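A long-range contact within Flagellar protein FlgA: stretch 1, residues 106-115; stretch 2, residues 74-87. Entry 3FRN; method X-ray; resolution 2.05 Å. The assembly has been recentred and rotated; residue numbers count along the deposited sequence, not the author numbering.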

ATOM      1  N   LYS A 106      26.448   6.616 -21.641  1.00 38.49           N
ATOM      2  CA  LYS A 106      26.134   7.714 -20.745  1.00 39.96           C
ATOM      3  C   LYS A 106      24.775   7.465 -20.095  1.00 38.75           C
ATOM      4  O   LYS A 106      23.941   6.752 -20.649  1.00 43.93           O
ATOM      5  CB  LYS A 106      26.165   9.033 -21.521  1.00 34.57           C
ATOM      6  CG  LYS A 106      27.593   9.497 -21.865  1.00 34.26           C
ATOM      7  CD  LYS A 106      27.579  10.732 -22.754  1.00 40.24           C
ATOM      8  CE  LYS A 106      28.717  11.695 -22.438  1.00 47.15           C
ATOM      9  NZ  LYS A 106      30.034  11.019 -22.297  1.00 53.30           N
ATOM     10  N   PHE A 107      24.563   8.018 -18.904  1.00 40.56           N
ATOM     11  CA  PHE A 107      23.349   7.704 -18.145  1.00 38.27           C
ATOM     12  C   PHE A 107      22.299   8.831 -18.095  1.00 39.27           C
ATOM     13  O   PHE A 107      21.465   8.861 -17.191  1.00 39.02           O
ATOM     14  CB  PHE A 107      23.690   7.171 -16.744  1.00 36.02           C
ATOM     15  CG  PHE A 107      24.613   5.983 -16.758  1.00 37.86           C
ATOM     16  CD1 PHE A 107      24.292   4.843 -17.488  1.00 37.91           C
ATOM     17  CD2 PHE A 107      25.797   5.998 -16.043  1.00 27.00           C
ATOM     18  CE1 PHE A 107      25.148   3.746 -17.514  1.00 25.80           C
ATOM     19  CE2 PHE A 107      26.662   4.901 -16.051  1.00 30.90           C
ATOM     20  CZ  PHE A 107      26.341   3.774 -16.801  1.00 37.62           C
ATOM     21  N   GLU A 108      22.350   9.751 -19.059  1.00 42.91           N
ATOM     22  CA  GLU A 108      21.355  10.810 -19.170  1.00 44.03           C
ATOM     23  C   GLU A 108      20.356  10.383 -20.226  1.00 47.08           C
ATOM     24  O   GLU A 108      20.668  10.431 -21.411  1.00 48.06           O
ATOM     25  CB  GLU A 108      21.973  12.143 -19.593  1.00 43.16           C
ATOM     26  CG  GLU A 108      22.980  12.726 -18.637  1.00 52.74           C
ATOM     27  CD  GLU A 108      24.389  12.289 -18.964  1.00 60.51           C
ATOM     28  OE1 GLU A 108      25.155  13.103 -19.525  1.00 72.20           O
ATOM     29  OE2 GLU A 108      24.721  11.123 -18.679  1.00 45.69           O
ATOM     30  N   PRO A 109      19.157   9.945 -19.800  1.00 49.63           N
ATOM     31  CA  PRO A 109      18.155   9.500 -20.763  1.00 48.90           C
ATOM     32  C   PRO A 109      17.603  10.647 -21.601  1.00 51.54           C
ATOM     33  O   PRO A 109      17.569  11.793 -21.145  1.00 51.64           O
ATOM     34  CB  PRO A 109      17.049   8.934 -19.872  1.00 46.84           C
ATOM     35  CG  PRO A 109      17.197   9.669 -18.590  1.00 54.38           C
ATOM     36  CD  PRO A 109      18.673   9.830 -18.411  1.00 46.50           C
ATOM     37  N   GLN A 110      17.197  10.335 -22.826  1.00 52.02           N
ATOM     38  CA  GLN A 110      16.470  11.288 -23.647  1.00 54.93           C
ATOM     39  C   GLN A 110      14.998  11.245 -23.264  1.00 53.89           C
ATOM     40  O   GLN A 110      14.399  12.272 -22.943  1.00 56.86           O
ATOM     41  CB  GLN A 110      16.604  10.940 -25.124  1.00 56.43           C
ATOM     42  CG  GLN A 110      17.972  11.169 -25.732  1.00 58.82           C
ATOM     43  CD  GLN A 110      17.946  10.943 -27.228  1.00 66.44           C
ATOM     44  OE1 GLN A 110      16.978  10.392 -27.763  1.00 64.29           O
ATOM     45  NE2 GLN A 110      19.000  11.372 -27.917  1.00 68.68           N
ATOM     46  N   THR A 111      14.431  10.040 -23.296  1.00 50.18           N
ATOM     47  CA  THR A 111      13.010   9.829 -23.050  1.00 47.60           C
ATOM     48  C   THR A 111      12.815   8.829 -21.916  1.00 50.24           C
ATOM     49  O   THR A 111      13.621   7.911 -21.737  1.00 45.74           O
ATOM     50  CB  THR A 111      12.312   9.289 -24.312  1.00 46.02           C
ATOM     51  OG1 THR A 111      13.014   9.739 -25.480  1.00 43.21           O
ATOM     52  CG2 THR A 111      10.846   9.747 -24.370  1.00 47.52           C
ATOM     53  N   ILE A 112      11.761   9.025 -21.131  1.00 52.50           N
ATOM     54  CA  ILE A 112      11.404   8.080 -20.074  1.00 53.66           C
ATOM     55  C   ILE A 112       9.922   7.741 -20.194  1.00 55.69           C
ATOM     56  O   ILE A 112       9.066   8.574 -19.887  1.00 65.08           O
ATOM     57  CB  ILE A 112      11.731   8.631 -18.665  1.00 50.94           C
ATOM     58  CG1 ILE A 112      13.225   8.958 -18.554  1.00 53.86           C
ATOM     59  CG2 ILE A 112      11.321   7.620 -17.582  1.00 47.15           C
ATOM     60  CD1 ILE A 112      13.608   9.752 -17.334  1.00 48.50           C
ATOM     61  N   ARG A 113       9.625   6.529 -20.661  1.00 55.26           N
ATOM     62  CA  ARG A 113       8.243   6.081 -20.843  1.00 57.63           C
ATOM     63  C   ARG A 113       7.910   4.920 -19.903  1.00 56.10           C
ATOM     64  O   ARG A 113       8.640   3.924 -19.851  1.00 56.13           O
ATOM     65  CB  ARG A 113       7.994   5.683 -22.304  1.00 59.58           C
ATOM     66  CG  ARG A 113       6.544   5.341 -22.640  1.00 59.95           C
ATOM     67  CD  ARG A 113       6.399   4.821 -24.076  1.00 63.00           C
ATOM     68  NE  ARG A 113       7.171   3.596 -24.302  1.00 75.20           N
ATOM     69  CZ  ARG A 113       7.079   2.823 -25.383  1.00 71.32           C
ATOM     70  NH1 ARG A 113       6.238   3.130 -26.367  1.00 74.08           N
ATOM     71  NH2 ARG A 113       7.833   1.734 -25.477  1.00 62.59           N
ATOM     72  N   VAL A 114       6.806   5.060 -19.163  1.00 54.16           N
ATOM     73  CA  VAL A 114       6.400   4.061 -18.168  1.00 49.76           C
ATOM     74  C   VAL A 114       5.037   3.450 -18.506  1.00 49.75           C
ATOM     75  O   VAL A 114       4.058   4.184 -18.733  1.00 53.59           O
ATOM     76  CB  VAL A 114       6.373   4.667 -16.742  1.00 46.37           C
ATOM     77  CG1 VAL A 114       5.741   3.708 -15.747  1.00 44.97           C
ATOM     78  CG2 VAL A 114       7.765   5.028 -16.301  1.00 45.40           C
ATOM     79  N   THR A 115       4.981   2.106 -18.539  1.00 47.32           N
ATOM     80  CA  THR A 115       3.712   1.415 -18.830  1.00 40.93           C
ATOM     81  C   THR A 115       3.434   0.361 -17.761  1.00 43.53           C
ATOM     82  O   THR A 115       4.359  -0.270 -17.246  1.00 48.15           O
ATOM     83  CB  THR A 115       3.761   0.715 -20.213  1.00 40.00           C
ATOM     84  OG1 THR A 115       4.532   1.566 -21.099  1.00 42.91           O
ATOM     85  CG2 THR A 115       2.344   0.457 -20.793  1.00 30.57           C
TER
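Stretch 2, residues 74-87: SLKNAVFEEIGKKA

Helix 74-87 packs across the strand of stretch 1 through a small apolar centre built on Ile 112 and Val 114, the alternate strand residues whose CA-to-CB bonds point toward the helix. Ile 112 (chi1 m, chi2 t) sets its CD1 3.7 Å from CB of Ala 78, and its CG2 lies 4.4 Å from CG2 of Val 79. Two residues further along the strand, Val 114 (chi1 t) is buried, with its CG2 4.3 Å from CG1 of Ile 83. The CA-to-CB bonds of Val 79 and Ile 83 point sideways relative to the strand, so these residues border its side chains rather than meet them head-on.

The backbone register follows the same pairs: CA of Ile 112 is 6.9 Å from CA of Val 79, and CA of Val 114 is 6.3 Å from CA of Ile 83. Two residues of extended strand thus keep pace with four residues, about one turn, of helix. The two elements run in broadly the same direction, their axes crossing at -37° and approaching to 8.3 Å. Stretch 2 is helical throughout, held by backbone hydrogen bonds such as Val 79 N to Leu 75 O (2.7 Å) and Ile 83 N to Val 79 O (2.9 Å). Arg 113 and Thr 115, between and beyond the two inward residues, direct their CA-to-CB bonds away from the helix, as the alternation of a strand requires.

Toward the start of the helix, the apolar contact passes to the loop before the strand. There CG of Pro 109 touches CD1 of Leu 75 at 3.7 Å. Leu 75, buried and with chi1 t and chi2 p, also brings its CB to 4.2 Å from O of Phe 107, whose ring leads away from the helix.

At the polar edge, the closest approaches of the charged residues are made by methylene carbons. Glu 82 (chi1 t, chi2 p) points toward the strand and brings its CG against both inward residues, 3.8 Å from CG2 of Ile 112 and 3.5 Å from CG2 of Val 114; the same CG is 3.6 Å from O of Ile 112. Near the end of the helix, Lys 86 starts toward the strand, with CB 3.9 Å from CG1 of Val 114 and CG 3.4 Å from O of Val 114, before the end of its chain leads away. No hydrogen bond joins the stretches; the contact, burying 432 Å² over both sides, rests on packing.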

ATOM      1  N   SER A  74      19.973  11.744 -10.261  1.00 42.09           N
ATOM      2  CA  SER A  74      19.172  12.460 -11.238  1.00 46.12           C
ATOM      3  C   SER A  74      18.321  11.536 -12.098  1.00 44.51           C
ATOM      4  O   SER A  74      17.161  11.833 -12.379  1.00 47.67           O
ATOM      5  CB  SER A  74      20.073  13.316 -12.126  1.00 50.57           C
ATOM      6  OG  SER A  74      21.013  12.498 -12.799  1.00 63.66           O
ATOM      7  N   LEU A  75      18.903  10.430 -12.538  1.00 41.86           N
ATOM      8  CA  LEU A  75      18.154   9.457 -13.319  1.00 39.58           C
ATOM      9  C   LEU A  75      17.004   8.887 -12.463  1.00 43.42           C
ATOM     10  O   LEU A  75      15.844   8.906 -12.882  1.00 49.97           O
ATOM     11  CB  LEU A  75      19.075   8.338 -13.813  1.00 34.91           C
ATOM     12  CG  LEU A  75      18.344   7.108 -14.362  1.00 36.50           C
ATOM     13  CD1 LEU A  75      17.580   7.469 -15.629  1.00 28.60           C
ATOM     14  CD2 LEU A  75      19.316   5.971 -14.620  1.00 27.86           C
ATOM     15  N   LYS A  76      17.349   8.384 -11.281  1.00 44.43           N
ATOM     16  CA  LYS A  76      16.395   7.913 -10.274  1.00 47.58           C
ATOM     17  C   LYS A  76      15.233   8.882 -10.077  1.00 46.99           C
ATOM     18  O   LYS A  76      14.074   8.491 -10.194  1.00 44.43           O
ATOM     19  CB  LYS A  76      17.110   7.734  -8.932  1.00 47.23           C
ATOM     20  CG  LYS A  76      16.209   7.224  -7.830  1.00 51.29           C
ATOM     21  CD  LYS A  76      16.403   8.020  -6.556  1.00 55.51           C
ATOM     22  CE  LYS A  76      15.384   7.616  -5.518  1.00 64.73           C
ATOM     23  NZ  LYS A  76      15.842   8.042  -4.174  1.00 70.39           N
ATOM     24  N   ASN A  77      15.562  10.138  -9.774  1.00 47.45           N
ATOM     25  CA  ASN A  77      14.569  11.193  -9.602  1.00 44.39           C
ATOM     26  C   ASN A  77      13.648  11.296 -10.810  1.00 45.41           C
ATOM     27  O   ASN A  77      12.431  11.345 -10.661  1.00 47.57           O
ATOM     28  CB  ASN A  77      15.238  12.551  -9.354  1.00 43.83           C
ATOM     29  CG  ASN A  77      15.708  12.742  -7.914  1.00 38.13           C
ATOM     30  OD1 ASN A  77      15.982  13.864  -7.497  1.00 52.35           O
ATOM     31  ND2 ASN A  77      15.805  11.658  -7.157  1.00 44.53           N
ATOM     32  N   ALA A  78      14.231  11.310 -12.006  1.00 41.75           N
ATOM     33  CA  ALA A  78      13.452  11.480 -13.230  1.00 44.54           C
ATOM     34  C   ALA A  78      12.597  10.247 -13.528  1.00 39.65           C
ATOM     35  O   ALA A  78      11.488  10.353 -14.061  1.00 37.99           O
ATOM     36  CB  ALA A  78      14.364  11.817 -14.402  1.00 44.91           C
ATOM     37  N   VAL A  79      13.117   9.084 -13.161  1.00 40.12           N
ATOM     38  CA  VAL A  79      12.374   7.830 -13.251  1.00 39.42           C
ATOM     39  C   VAL A  79      11.217   7.815 -12.234  1.00 41.73           C
ATOM     40  O   VAL A  79      10.067   7.599 -12.619  1.00 39.29           O
ATOM     41  CB  VAL A  79      13.318   6.597 -13.139  1.00 44.01           C
ATOM     42  CG1 VAL A  79      12.547   5.296 -12.850  1.00 37.84           C
ATOM     43  CG2 VAL A  79      14.137   6.457 -14.415  1.00 36.71           C
ATOM     44  N   PHE A  80      11.514   8.100 -10.964  1.00 34.17           N
ATOM     45  CA  PHE A  80      10.498   8.137  -9.900  1.00 35.09           C
ATOM     46  C   PHE A  80       9.381   9.159 -10.132  1.00 39.84           C
ATOM     47  O   PHE A  80       8.201   8.868  -9.877  1.00 36.36           O
ATOM     48  CB  PHE A  80      11.145   8.364  -8.527  1.00 37.14           C
ATOM     49  CG  PHE A  80      11.577   7.087  -7.831  1.00 38.24           C
ATOM     50  CD1 PHE A  80      12.543   6.256  -8.393  1.00 48.71           C
ATOM     51  CD2 PHE A  80      11.023   6.729  -6.609  1.00 39.63           C
ATOM     52  CE1 PHE A  80      12.947   5.085  -7.756  1.00 46.95           C
ATOM     53  CE2 PHE A  80      11.419   5.560  -5.965  1.00 48.11           C
ATOM     54  CZ  PHE A  80      12.388   4.739  -6.541  1.00 44.88           C
ATOM     55  N   GLU A  81       9.751  10.354 -10.597  1.00 37.83           N
ATOM     56  CA  GLU A  81       8.759  11.352 -10.979  1.00 41.43           C
ATOM     57  C   GLU A  81       7.807  10.803 -12.040  1.00 39.47           C
ATOM     58  O   GLU A  81       6.595  11.013 -11.965  1.00 45.30           O
ATOM     59  CB  GLU A  81       9.429  12.647 -11.464  1.00 42.16           C
ATOM     60  CG  GLU A  81       9.921  13.558 -10.340  1.00 45.47           C
ATOM     61  CD  GLU A  81      10.629  14.813 -10.850  1.00 50.93           C
ATOM     62  OE1 GLU A  81      11.307  14.749 -11.903  1.00 58.26           O
ATOM     63  OE2 GLU A  81      10.511  15.868 -10.191  1.00 62.76           O
ATOM     64  N   GLU A  82       8.365  10.086 -13.011  1.00 41.98           N
ATOM     65  CA  GLU A  82       7.598   9.496 -14.104  1.00 41.98           C
ATOM     66  C   GLU A  82       6.686   8.350 -13.659  1.00 41.91           C
ATOM     67  O   GLU A  82       5.522   8.293 -14.077  1.00 42.77           O
ATOM     68  CB  GLU A  82       8.536   9.048 -15.236  1.00 42.34           C
ATOM     69  CG  GLU A  82       7.847   8.525 -16.498  1.00 48.28           C
ATOM     70  CD  GLU A  82       6.839   9.486 -17.085  1.00 58.50           C
ATOM     71  OE1 GLU A  82       7.135  10.702 -17.133  1.00 67.11           O
ATOM     72  OE2 GLU A  82       5.753   9.016 -17.504  1.00 58.80           O
ATOM     73  N   ILE A  83       7.203   7.443 -12.825  1.00 39.38           N
ATOM     74  CA  ILE A  83       6.375   6.372 -12.257  1.00 36.05           C
ATOM     75  C   ILE A  83       5.189   6.997 -11.518  1.00 36.88           C
ATOM     76  O   ILE A  83       4.032   6.629 -11.757  1.00 39.47           O
ATOM     77  CB  ILE A  83       7.176   5.424 -11.302  1.00 36.25           C
ATOM     78  CG1 ILE A  83       8.231   4.630 -12.065  1.00 25.62           C
ATOM     79  CG2 ILE A  83       6.247   4.435 -10.630  1.00 38.22           C
ATOM     80  CD1 ILE A  83       9.344   3.994 -11.159  1.00 26.90           C
ATOM     81  N   GLY A  84       5.488   7.968 -10.652  1.00 35.92           N
ATOM     82  CA  GLY A  84       4.471   8.719  -9.904  1.00 35.04           C
ATOM     83  C   GLY A  84       3.297   9.192 -10.741  1.00 35.75           C
ATOM     84  O   GLY A  84       2.144   9.109 -10.306  1.00 34.86           O
ATOM     85  N   LYS A  85       3.589   9.659 -11.953  1.00 37.00           N
ATOM     86  CA  LYS A  85       2.556  10.138 -12.875  1.00 40.36           C
ATOM     87  C   LYS A  85       1.725   9.007 -13.482  1.00 39.49           C
ATOM     88  O   LYS A  85       0.505   9.105 -13.543  1.00 41.22           O
ATOM     89  CB  LYS A  85       3.161  11.009 -13.984  1.00 38.47           C
ATOM     90  CG  LYS A  85       3.769  12.313 -13.487  1.00 46.25           C
ATOM     91  CD  LYS A  85       4.512  13.044 -14.595  1.00 46.10           C
ATOM     92  CE  LYS A  85       5.550  14.016 -14.030  1.00 56.31           C
ATOM     93  NZ  LYS A  85       6.833  13.346 -13.631  1.00 53.74           N
ATOM     94  N   LYS A  86       2.377   7.936 -13.924  1.00 39.55           N
ATOM     95  CA  LYS A  86       1.659   6.825 -14.548  1.00 39.87           C
ATOM     96  C   LYS A  86       1.008   5.887 -13.539  1.00 40.18           C
ATOM     97  O   LYS A  86      -0.035   5.304 -13.825  1.00 42.62           O
ATOM     98  CB  LYS A  86       2.570   6.032 -15.489  1.00 42.65           C
ATOM     99  CG  LYS A  86       2.949   6.777 -16.763  1.00 52.88           C
ATOM    100  CD  LYS A  86       1.736   7.040 -17.646  1.00 52.67           C
ATOM    101  CE  LYS A  86       2.077   8.005 -18.769  1.00 49.00           C
ATOM    102  NZ  LYS A  86       0.871   8.354 -19.574  1.00 33.05           N
ATOM    103  N   ALA A  87       1.614   5.747 -12.363  1.00 41.07           N
ATOM    104  CA  ALA A  87       1.082   4.858 -11.327  1.00 38.69           C
ATOM    105  C   ALA A  87      -0.077   5.468 -10.538  1.00 41.07           C
ATOM    106  O   ALA A  87      -0.975   4.744 -10.118  1.00 37.20           O
ATOM    107  CB  ALA A  87       2.189   4.407 -10.378  1.00 40.96           C
TER